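Local coordinates for protein putative Transcriptional Regulator (Rhodococcus sp., PDB 2IA2) that probably acts as an IclR-family transcriptional regulator, binding DNA through a helix-turn-helix domain and probably sensing a small effector through its C-terminal GAF-like domain, at residues Q97-E101 with V124-P128; R152-L158 with A189-R194. The contacts are given in a common frame with arbitrary orientation. Residues are numbered along the deposited sequence.

Contact 1: residues Q97-E101 with V124-P128; sequences QPHLE and VARVP
In the GAF-like C-terminal domain of this IclR-type regulator, a helix packs on one face of the antiparallel sheet: 97-101, within helix 92-107, lies over the end of strand 120-127. The two axes run nearly side by side, 25° apart in direction (signed crossing -25°), and approach to 7.9 Å. Nearest CA pairs are Q97 with A125 (6.5 Å) and E101 with V127 (6.2 Å). The helix is kinked at P98, whose N lacks the bond to the preceding turn; E101 N to Q97 O (2.9 Å) carries the helical hydrogen bonding across it. On the strand, V124 and A125 both face V113 of strand 110-117, a classic beta bulge. Extended backbone then turns the CA-to-CB bonds of A125 and V127 toward the helix and that of R126 away.

L100 (m, t) directs its CA-to-CB bond toward the strand, its CD1 3.7 Å from A125 CB; its side chain also rests on V113. V127 (chi1 t) sets CG2 among three helix residues, 3.6 Å from L100 CB, 3.3 Å from Q97 NE2 and 3.2 Å from E101 OE2. The CA-to-CB bond of Q97 is sideways to the strand but, with chi1 t and chi2 p, the amide folds back to it, where OE1 lies 3.6 Å from A125 CB. E101, chi1 and chi2 both m, curls beside V127. The Q97 amide thus links the helix to the strand backbone and also bonds along its own helix: NE2 donates to R126 O at 3.3 Å, nearly straight at 173°, and to E101 OE2 at 3.2 Å.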
loop_
_atom_site.group_PDB
_atom_site.type_symbol
_atom_site.label_atom_id
_atom_site.label_comp_id
_atom_site.label_asym_id
_atom_site.label_seq_id
_atom_site.Cartn_x
_atom_site.Cartn_y
_atom_site.Cartn_z
ATOM N N GLN A 97 -6.795 5.338 -11.636
ATOM C CA GLN A 97 -7.504 6.573 -12.046
ATOM C C GLN A 97 -6.647 7.765 -12.534
ATOM O O GLN A 97 -6.846 8.220 -13.648
ATOM C CB GLN A 97 -8.583 7.003 -11.019
ATOM C CG GLN A 97 -9.689 7.919 -11.598
ATOM C CD GLN A 97 -10.515 7.219 -12.697
ATOM O OE1 GLN A 97 -10.794 6.027 -12.619
ATOM N NE2 GLN A 97 -10.928 7.965 -13.678
ATOM N N PRO A 98 -5.722 8.299 -11.704
ATOM C CA PRO A 98 -4.992 9.471 -12.189
ATOM C C PRO A 98 -4.186 9.169 -13.472
ATOM O O PRO A 98 -3.979 10.056 -14.286
ATOM C CB PRO A 98 -4.059 9.856 -11.027
ATOM C CG PRO A 98 -4.250 8.856 -9.958
ATOM C CD PRO A 98 -5.323 7.884 -10.333
ATOM N N HIS A 99 -3.793 7.929 -13.659
ATOM C CA HIS A 99 -3.038 7.553 -14.815
ATOM C C HIS A 99 -3.926 7.454 -16.039
ATOM O O HIS A 99 -3.548 7.861 -17.071
ATOM C CB HIS A 99 -2.278 6.261 -14.579
ATOM C CG HIS A 99 -1.264 6.351 -13.489
ATOM N ND1 HIS A 99 -0.139 7.120 -13.582
ATOM C CD2 HIS A 99 -1.227 5.787 -12.274
ATOM C CE1 HIS A 99 0.553 7.022 -12.473
ATOM N NE2 HIS A 99 -0.088 6.214 -11.662
ATOM N N LEU A 100 -5.128 6.957 -15.870
ATOM C CA LEU A 100 -6.139 6.997 -16.953
ATOM C C LEU A 100 -6.476 8.404 -17.329
ATOM O O LEU A 100 -6.651 8.702 -18.517
ATOM C CB LEU A 100 -7.427 6.274 -16.553
ATOM C CG LEU A 100 -7.240 4.774 -16.304
ATOM C CD1 LEU A 100 -8.638 4.132 -16.069
ATOM C CD2 LEU A 100 -6.426 4.062 -17.402
ATOM N N GLU A 101 -6.579 9.285 -16.320
ATOM C CA GLU A 101 -6.955 10.665 -16.603
ATOM C C GLU A 101 -5.890 11.317 -17.452
ATOM O O GLU A 101 -6.230 11.976 -18.424
ATOM C CB GLU A 101 -7.176 11.515 -15.356
ATOM C CG GLU A 101 -8.399 11.154 -14.538
ATOM C CD GLU A 101 -9.741 11.552 -15.195
ATOM O OE1 GLU A 101 -9.824 12.424 -16.130
ATOM O OE2 GLU A 101 -10.742 10.951 -14.745
ATOM N N VAL A 124 -13.281 -1.844 -14.075
ATOM C CA VAL A 124 -13.074 -1.336 -12.714
ATOM C C VAL A 124 -12.697 0.153 -12.644
ATOM O O VAL A 124 -12.808 0.731 -11.591
ATOM C CB VAL A 124 -12.086 -2.210 -11.841
ATOM C CG1 VAL A 124 -12.680 -3.616 -11.528
ATOM C CG2 VAL A 124 -10.693 -2.293 -12.463
ATOM N N ALA A 125 -12.266 0.755 -13.751
ATOM C CA ALA A 125 -11.949 2.203 -13.773
ATOM C C ALA A 125 -12.088 2.616 -15.241
ATOM O O ALA A 125 -11.871 1.787 -16.120
ATOM C CB ALA A 125 -10.484 2.469 -13.266
ATOM N N ARG A 126 -12.494 3.856 -15.491
ATOM C CA ARG A 126 -12.588 4.333 -16.845
ATOM C C ARG A 126 -12.533 5.832 -16.855
ATOM O O ARG A 126 -12.882 6.461 -15.870
ATOM C CB ARG A 126 -13.884 3.843 -17.528
ATOM C CG ARG A 126 -15.149 4.464 -16.951
ATOM C CD ARG A 126 -15.968 4.759 -18.175
ATOM N NE ARG A 126 -17.272 5.409 -18.035
ATOM C CZ ARG A 126 -18.002 5.750 -19.098
ATOM N NH1 ARG A 126 -17.532 5.520 -20.325
ATOM N NH2 ARG A 126 -19.185 6.330 -18.953
ATOM N N VAL A 127 -12.055 6.399 -17.962
ATOM C CA VAL A 127 -12.194 7.844 -18.223
ATOM C C VAL A 127 -12.845 7.959 -19.615
ATOM O O VAL A 127 -12.254 7.489 -20.585
ATOM C CB VAL A 127 -10.816 8.525 -18.218
ATOM C CG1 VAL A 127 -10.933 9.955 -18.746
ATOM C CG2 VAL A 127 -10.189 8.504 -16.800
ATOM N N PRO A 128 -14.073 8.494 -19.716
ATOM C CA PRO A 128 -14.740 8.727 -21.019
ATOM C C PRO A 128 -14.233 10.012 -21.727
ATOM O O PRO A 128 -13.539 10.818 -21.111
ATOM C CB PRO A 128 -16.199 8.942 -20.610
ATOM C CG PRO A 128 -16.082 9.619 -19.235
ATOM C CD PRO A 128 -14.955 8.847 -18.582
#

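Contact 2: residues R152-L158 with A189-R194; sequences RVLLAGL and AILAVR
Helix 152-156 crosses helix 189-194 steeply, at a signed -78°, with 8.3 Å between the axes at closest approach; A156 and I190 bring their CA atoms to 5.4 Å, V153 and V193 to 6.3 Å. R152 stretches out (m, t, t), its CG 4.2 Å from I190 CG1 and its NH1 4.0 Å from A189 CB, while NE bonds to Y146 O and NH2 forms a salt bridge with E204. V153 (t) points its CB away, yet CG2 still lies 3.8 Å from V193 CG1. Both valines also touch C199, so in the GAF-like domain the helix pair lies against strand 199-202 of the antiparallel sheet, and the first helix also reaches strand 223-232. L155 (m, t) sets CD1 3.8 Å from I190 CD1. A156 places CB 3.4 Å from I190 O and 3.9 Å from I190 CG2. A156 O accepts R194 NE at 2.7 Å and, weakly, R194 NH2 at 3.2 Å. For this, R194 takes chi1 t and chi2 t, then chi3 near -100°; its NH1 forms a salt bridge with D160. Beyond G157, the extended backbone of L158 brings its O within 3.1 Å of R194 NH2, without a hydrogen bond.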
loop_
_atom_site.group_PDB
_atom_site.type_symbol
_atom_site.label_atom_id
_atom_site.label_comp_id
_atom_site.label_asym_id
_atom_site.label_seq_id
_atom_site.Cartn_x
_atom_site.Cartn_y
_atom_site.Cartn_z
ATOM N N ARG A 152 -8.150 -10.615 -23.949
ATOM C CA ARG A 152 -7.036 -11.403 -24.501
ATOM C C ARG A 152 -5.757 -11.203 -23.776
ATOM O O ARG A 152 -4.970 -12.129 -23.651
ATOM C CB ARG A 152 -6.870 -11.158 -26.005
ATOM C CG ARG A 152 -8.097 -11.673 -26.692
ATOM C CD ARG A 152 -7.972 -11.643 -28.209
ATOM N NE ARG A 152 -9.244 -12.059 -28.807
ATOM C CZ ARG A 152 -9.511 -11.999 -30.114
ATOM N NH1 ARG A 152 -8.592 -11.572 -30.987
ATOM N NH2 ARG A 152 -10.698 -12.386 -30.553
ATOM N N VAL A 153 -5.526 -9.987 -23.327
ATOM C CA VAL A 153 -4.422 -9.684 -22.419
ATOM C C VAL A 153 -4.525 -10.483 -21.117
ATOM O O VAL A 153 -3.515 -11.040 -20.616
ATOM C CB VAL A 153 -4.344 -8.139 -22.131
ATOM C CG1 VAL A 153 -3.425 -7.829 -20.955
ATOM C CG2 VAL A 153 -3.840 -7.399 -23.379
ATOM N N LEU A 154 -5.716 -10.504 -20.514
ATOM C CA LEU A 154 -5.899 -11.200 -19.230
ATOM C C LEU A 154 -5.755 -12.713 -19.408
ATOM O O LEU A 154 -5.094 -13.368 -18.574
ATOM C CB LEU A 154 -7.268 -10.826 -18.553
ATOM C CG LEU A 154 -7.261 -9.366 -18.030
ATOM C CD1 LEU A 154 -8.669 -8.849 -17.848
ATOM C CD2 LEU A 154 -6.464 -9.243 -16.705
ATOM N N LEU A 155 -6.364 -13.252 -20.473
ATOM C CA LEU A 155 -6.227 -14.667 -20.802
ATOM C C LEU A 155 -4.770 -15.113 -21.062
ATOM O O LEU A 155 -4.376 -16.221 -20.661
ATOM C CB LEU A 155 -7.090 -15.015 -21.997
ATOM C CG LEU A 155 -8.596 -14.835 -21.806
ATOM C CD1 LEU A 155 -9.331 -15.064 -23.148
ATOM C CD2 LEU A 155 -9.114 -15.760 -20.720
ATOM N N ALA A 156 -3.969 -14.256 -21.709
ATOM C CA ALA A 156 -2.561 -14.546 -21.942
ATOM C C ALA A 156 -1.813 -14.685 -20.617
ATOM O O ALA A 156 -0.759 -15.348 -20.548
ATOM C CB ALA A 156 -1.944 -13.483 -22.834
ATOM N N GLY A 157 -2.368 -14.102 -19.557
ATOM C CA GLY A 157 -1.755 -14.137 -18.242
ATOM C C GLY A 157 -2.068 -15.399 -17.471
ATOM O O GLY A 157 -1.432 -15.668 -16.505
ATOM N N LEU A 158 -3.038 -16.199 -17.900
ATOM C CA LEU A 158 -3.368 -17.429 -17.175
ATOM C C LEU A 158 -2.242 -18.481 -17.184
ATOM O O LEU A 158 -1.487 -18.525 -18.131
ATOM C CB LEU A 158 -4.628 -18.070 -17.779
ATOM C CG LEU A 158 -5.905 -17.261 -17.485
ATOM C CD1 LEU A 158 -7.065 -17.915 -18.157
ATOM C CD2 LEU A 158 -6.120 -17.101 -15.954
ATOM N N ALA A 189 -4.048 -16.125 -31.219
ATOM C CA ALA A 189 -4.156 -14.691 -30.998
ATOM C C ALA A 189 -3.769 -14.341 -29.548
ATOM O O ALA A 189 -3.075 -13.350 -29.304
ATOM C CB ALA A 189 -5.555 -14.219 -31.321
ATOM N N ILE A 190 -4.175 -15.183 -28.595
ATOM C CA ILE A 190 -3.837 -14.988 -27.180
ATOM C C ILE A 190 -2.337 -15.175 -26.895
ATOM O O ILE A 190 -1.756 -14.403 -26.148
ATOM C CB ILE A 190 -4.682 -15.888 -26.259
ATOM C CG1 ILE A 190 -6.132 -15.400 -26.235
ATOM C CG2 ILE A 190 -4.098 -15.934 -24.880
ATOM C CD1 ILE A 190 -7.145 -16.476 -25.920
ATOM N N LEU A 191 -1.719 -16.207 -27.476
ATOM C CA LEU A 191 -0.282 -16.384 -27.329
ATOM C C LEU A 191 0.499 -15.256 -28.039
ATOM O O LEU A 191 1.561 -14.873 -27.553
ATOM C CB LEU A 191 0.189 -17.780 -27.806
ATOM C CG LEU A 191 -0.509 -19.023 -27.229
ATOM C CD1 LEU A 191 0.103 -20.343 -27.816
ATOM C CD2 LEU A 191 -0.492 -19.026 -25.718
ATOM N N ALA A 192 -0.006 -14.733 -29.162
ATOM C CA ALA A 192 0.654 -13.569 -29.799
ATOM C C ALA A 192 0.698 -12.382 -28.814
ATOM O O ALA A 192 1.709 -11.721 -28.677
ATOM C CB ALA A 192 -0.045 -13.174 -31.082
ATOM N N VAL A 193 -0.401 -12.145 -28.101
ATOM C CA VAL A 193 -0.462 -11.122 -27.059
ATOM C C VAL A 193 0.597 -11.352 -25.996
ATOM O O VAL A 193 1.214 -10.431 -25.518
ATOM C CB VAL A 193 -1.855 -11.117 -26.378
ATOM C CG1 VAL A 193 -1.875 -10.138 -25.213
ATOM C CG2 VAL A 193 -2.933 -10.777 -27.400
ATOM N N ARG A 194 0.791 -12.602 -25.609
ATOM C CA ARG A 194 1.843 -12.946 -24.651
ATOM C C ARG A 194 3.200 -12.471 -25.203
ATOM O O ARG A 194 3.932 -11.795 -24.505
ATOM C CB ARG A 194 1.834 -14.450 -24.384
ATOM C CG ARG A 194 2.314 -14.892 -22.995
ATOM C CD ARG A 194 2.108 -16.428 -22.847
ATOM N NE ARG A 194 0.912 -16.872 -22.101
ATOM C CZ ARG A 194 0.661 -18.141 -21.767
ATOM N NH1 ARG A 194 1.496 -19.100 -22.153
ATOM N NH2 ARG A 194 -0.420 -18.465 -21.071
#

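Both contacts belong to the IclR C-terminal region, but contact 1 joins a helix to a strand of its six-stranded antiparallel sheet, whereas contact 2 joins two helices that lie against the sheet. Contact 1 closes before contact 2 opens along the chain; their centres are 23 Å apart and their nearest atoms about 9 Å, without touching. Contact 1 sits on strand 120-127, next to outermost strand 142-144, and contact 2 near strand 199-202 at the other end of the strand order. Strand 110-117, which meets contact 1, adjoins strand 223-232, whose A226 touches V153 of contact 2. No ligand locates an effector pocket here, and neither contact touches the second chain.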